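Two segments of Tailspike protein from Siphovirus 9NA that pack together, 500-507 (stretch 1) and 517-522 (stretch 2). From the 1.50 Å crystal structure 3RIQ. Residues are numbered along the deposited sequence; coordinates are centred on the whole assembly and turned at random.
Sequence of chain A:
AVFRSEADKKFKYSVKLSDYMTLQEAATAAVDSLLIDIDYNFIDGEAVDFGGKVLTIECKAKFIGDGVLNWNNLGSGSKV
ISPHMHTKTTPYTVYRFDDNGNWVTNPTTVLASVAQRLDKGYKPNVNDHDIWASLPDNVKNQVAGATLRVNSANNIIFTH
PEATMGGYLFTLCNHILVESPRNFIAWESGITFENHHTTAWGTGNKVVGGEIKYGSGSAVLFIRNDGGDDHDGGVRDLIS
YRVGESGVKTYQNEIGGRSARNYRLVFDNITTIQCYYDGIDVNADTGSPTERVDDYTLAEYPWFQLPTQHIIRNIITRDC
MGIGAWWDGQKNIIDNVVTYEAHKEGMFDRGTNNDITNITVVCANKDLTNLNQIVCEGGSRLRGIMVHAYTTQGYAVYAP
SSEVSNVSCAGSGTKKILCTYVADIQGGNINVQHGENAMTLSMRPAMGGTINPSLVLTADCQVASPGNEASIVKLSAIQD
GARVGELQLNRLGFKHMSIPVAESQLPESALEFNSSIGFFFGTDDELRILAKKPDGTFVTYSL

Stretch 1, residues 500-507: PVAESQLP
Stretch 2, residues 517-522: IGFFFG

A strand edge can hold an irregular segment with few backbone hydrogen bonds, provided that the side chains fit, as two stretches of a phage tailspike illustrate. Residues 517-521 form an extended strand, and residues 500-504 run beside it in the same direction, Val-501 lying nearest Phe-519 and Ser-504 nearest Phe-521 (both CA-CA 5.0 Å). The chain then reverses, and 505-507 head back along the strand, bringing the Leu-506 side chain to Gly-518 and Phe-520.

The register is fixed at Ala-502, bridged to Phe-520 with their CA atoms 4.3 Å apart. Ala-502 N donates to Phe-519 O (2.9 Å), and Phe-521 N to Ala-502 O (3.0 Å). Before this bridge, a water extends the pairing, donating to Pro-500 O (3.1 Å) and accepting from Phe-519 N (2.9 Å). Beyond it, stretch 1 turns at Glu-503 (phi/psi -78/-15), leaving a CA-H...O contact from Ser-504 CA to Phe-521 O (3.1 Å).

Val-501 (phi/psi -126/154, chi1 m) is a branched bump: CG1 meets Phe-519 CB at 3.5 Å and CG2 meets Phe-521 CE1 at 3.3 Å, spanning two phenylalanines with chi1 near -70°. Phe-520 (chi1 68°, chi2 -86°) has the largest covered area. The methyl of Ala-502 lies beside its base, CB to CB 3.7 Å, and Ser-504 O lies 3.5 Å from Phe-520 CB. The returning chain passes over one ring face, Leu-506 N 3.8 Å from Phe-520 CG; Leu-506 CB packs 3.9 Å from Phe-520 CD1.

Gly-518 supplies the matching hollow. Leu-506 (chi1 -101°, between wells; chi2 t) brings CD1 to 3.8 Å from Gly-518 O; a beta carbon on Gly-518 would clash with that methyl. The contact buries 469 Å²: Val-501, Ala-502, Leu-506 and the phenylalanines are buried, whereas Glu-503 and Ser-504, their CA-to-CB bonds pointing away, are exposed, as suits polar side chains.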

# COMPACT_ATOMS: atom_id res chain seq x y z
N PRO A 500 20.82 -26.27 -39.48
CA PRO A 500 21.97 -27.00 -38.93
C PRO A 500 21.87 -28.47 -39.29
O PRO A 500 20.76 -29.05 -39.27
CB PRO A 500 21.86 -26.76 -37.41
CG PRO A 500 20.37 -26.52 -37.20
CD PRO A 500 19.88 -25.81 -38.43
N VAL A 501 22.99 -29.06 -39.69
CA VAL A 501 23.01 -30.48 -40.07
C VAL A 501 24.07 -31.21 -39.28
O VAL A 501 25.05 -30.61 -38.82
CB VAL A 501 23.14 -30.68 -41.60
CG1 VAL A 501 22.30 -29.68 -42.36
CG2 VAL A 501 24.55 -30.60 -42.01
N ALA A 502 23.86 -32.51 -39.09
CA ALA A 502 24.84 -33.28 -38.32
C ALA A 502 26.18 -33.38 -39.02
O ALA A 502 26.26 -33.45 -40.27
CB ALA A 502 24.29 -34.65 -37.95
N GLU A 503 27.25 -33.38 -38.23
CA GLU A 503 28.62 -33.42 -38.74
C GLU A 503 29.09 -34.81 -39.19
O GLU A 503 30.12 -34.93 -39.87
CB GLU A 503 29.57 -32.89 -37.64
CG GLU A 503 29.27 -31.43 -37.30
CD GLU A 503 30.03 -30.92 -36.09
OE1 GLU A 503 31.04 -31.55 -35.72
OE2 GLU A 503 29.61 -29.88 -35.52
N SER A 504 28.36 -35.84 -38.79
CA SER A 504 28.73 -37.22 -39.08
C SER A 504 27.45 -38.03 -39.10
O SER A 504 26.35 -37.48 -38.88
CB SER A 504 29.74 -37.74 -38.03
OG SER A 504 29.18 -37.71 -36.71
N GLN A 505 27.57 -39.33 -39.34
CA GLN A 505 26.42 -40.24 -39.43
C GLN A 505 25.37 -40.02 -38.32
O GLN A 505 25.68 -40.16 -37.12
CB GLN A 505 26.94 -41.68 -39.37
CG GLN A 505 25.87 -42.72 -39.49
CD GLN A 505 25.16 -42.65 -40.81
OE1 GLN A 505 23.92 -42.55 -40.86
NE2 GLN A 505 25.93 -42.67 -41.90
N LEU A 506 24.14 -39.73 -38.74
CA LEU A 506 23.02 -39.62 -37.83
C LEU A 506 22.47 -41.01 -37.53
O LEU A 506 22.18 -41.77 -38.46
CB LEU A 506 21.92 -38.82 -38.52
CG LEU A 506 21.70 -37.36 -38.20
CD1 LEU A 506 20.38 -36.95 -38.85
CD2 LEU A 506 21.68 -37.11 -36.65
N PRO A 507 22.34 -41.38 -36.24
CA PRO A 507 21.70 -42.66 -35.93
C PRO A 507 20.17 -42.55 -36.01
O PRO A 507 19.61 -41.43 -35.91
CB PRO A 507 22.18 -42.95 -34.50
CG PRO A 507 22.35 -41.57 -33.88
CD PRO A 507 22.77 -40.65 -35.02
N ILE A 517 12.80 -35.93 -41.11
CA ILE A 517 14.14 -36.09 -41.72
C ILE A 517 15.20 -35.30 -40.98
O ILE A 517 14.90 -34.34 -40.26
CB ILE A 517 14.14 -35.69 -43.24
CG1 ILE A 517 13.83 -34.18 -43.41
CG2 ILE A 517 13.10 -36.57 -44.01
CD1 ILE A 517 14.05 -33.68 -44.84
N GLY A 518 16.46 -35.70 -41.17
CA GLY A 518 17.60 -34.92 -40.66
C GLY A 518 18.71 -35.03 -41.67
O GLY A 518 18.93 -36.11 -42.24
N PHE A 519 19.39 -33.91 -41.93
CA PHE A 519 20.55 -33.93 -42.81
C PHE A 519 21.83 -34.25 -42.03
O PHE A 519 21.97 -33.93 -40.85
CB PHE A 519 20.73 -32.58 -43.50
CG PHE A 519 19.66 -32.26 -44.54
CD1 PHE A 519 18.41 -31.75 -44.19
CD2 PHE A 519 19.95 -32.44 -45.90
CE1 PHE A 519 17.46 -31.44 -45.20
CE2 PHE A 519 19.01 -32.12 -46.89
CZ PHE A 519 17.77 -31.64 -46.53
N PHE A 520 22.78 -34.87 -42.72
CA PHE A 520 24.08 -35.12 -42.12
C PHE A 520 25.15 -35.28 -43.18
O PHE A 520 24.85 -35.54 -44.35
CB PHE A 520 24.04 -36.37 -41.21
CG PHE A 520 23.86 -37.67 -41.97
CD1 PHE A 520 22.58 -38.13 -42.31
CD2 PHE A 520 24.98 -38.43 -42.33
CE1 PHE A 520 22.44 -39.35 -43.00
CE2 PHE A 520 24.85 -39.63 -43.02
CZ PHE A 520 23.60 -40.11 -43.34
N PHE A 521 26.39 -35.09 -42.75
CA PHE A 521 27.55 -35.36 -43.60
C PHE A 521 28.16 -36.73 -43.35
O PHE A 521 28.43 -37.10 -42.20
CB PHE A 521 28.61 -34.28 -43.41
CG PHE A 521 28.22 -32.94 -43.98
CD1 PHE A 521 27.71 -31.92 -43.16
CD2 PHE A 521 28.34 -32.70 -45.35
CE1 PHE A 521 27.34 -30.67 -43.69
CE2 PHE A 521 27.96 -31.44 -45.90
CZ PHE A 521 27.46 -30.43 -45.06
N GLY A 522 28.41 -37.46 -44.44
CA GLY A 522 29.02 -38.79 -44.42
C GLY A 522 30.53 -38.71 -44.24
O GLY A 522 31.07 -37.62 -44.06
O HOH W 1 19.08 -31.42 -40.43
O HOH W 2 31.50 -36.37 -41.69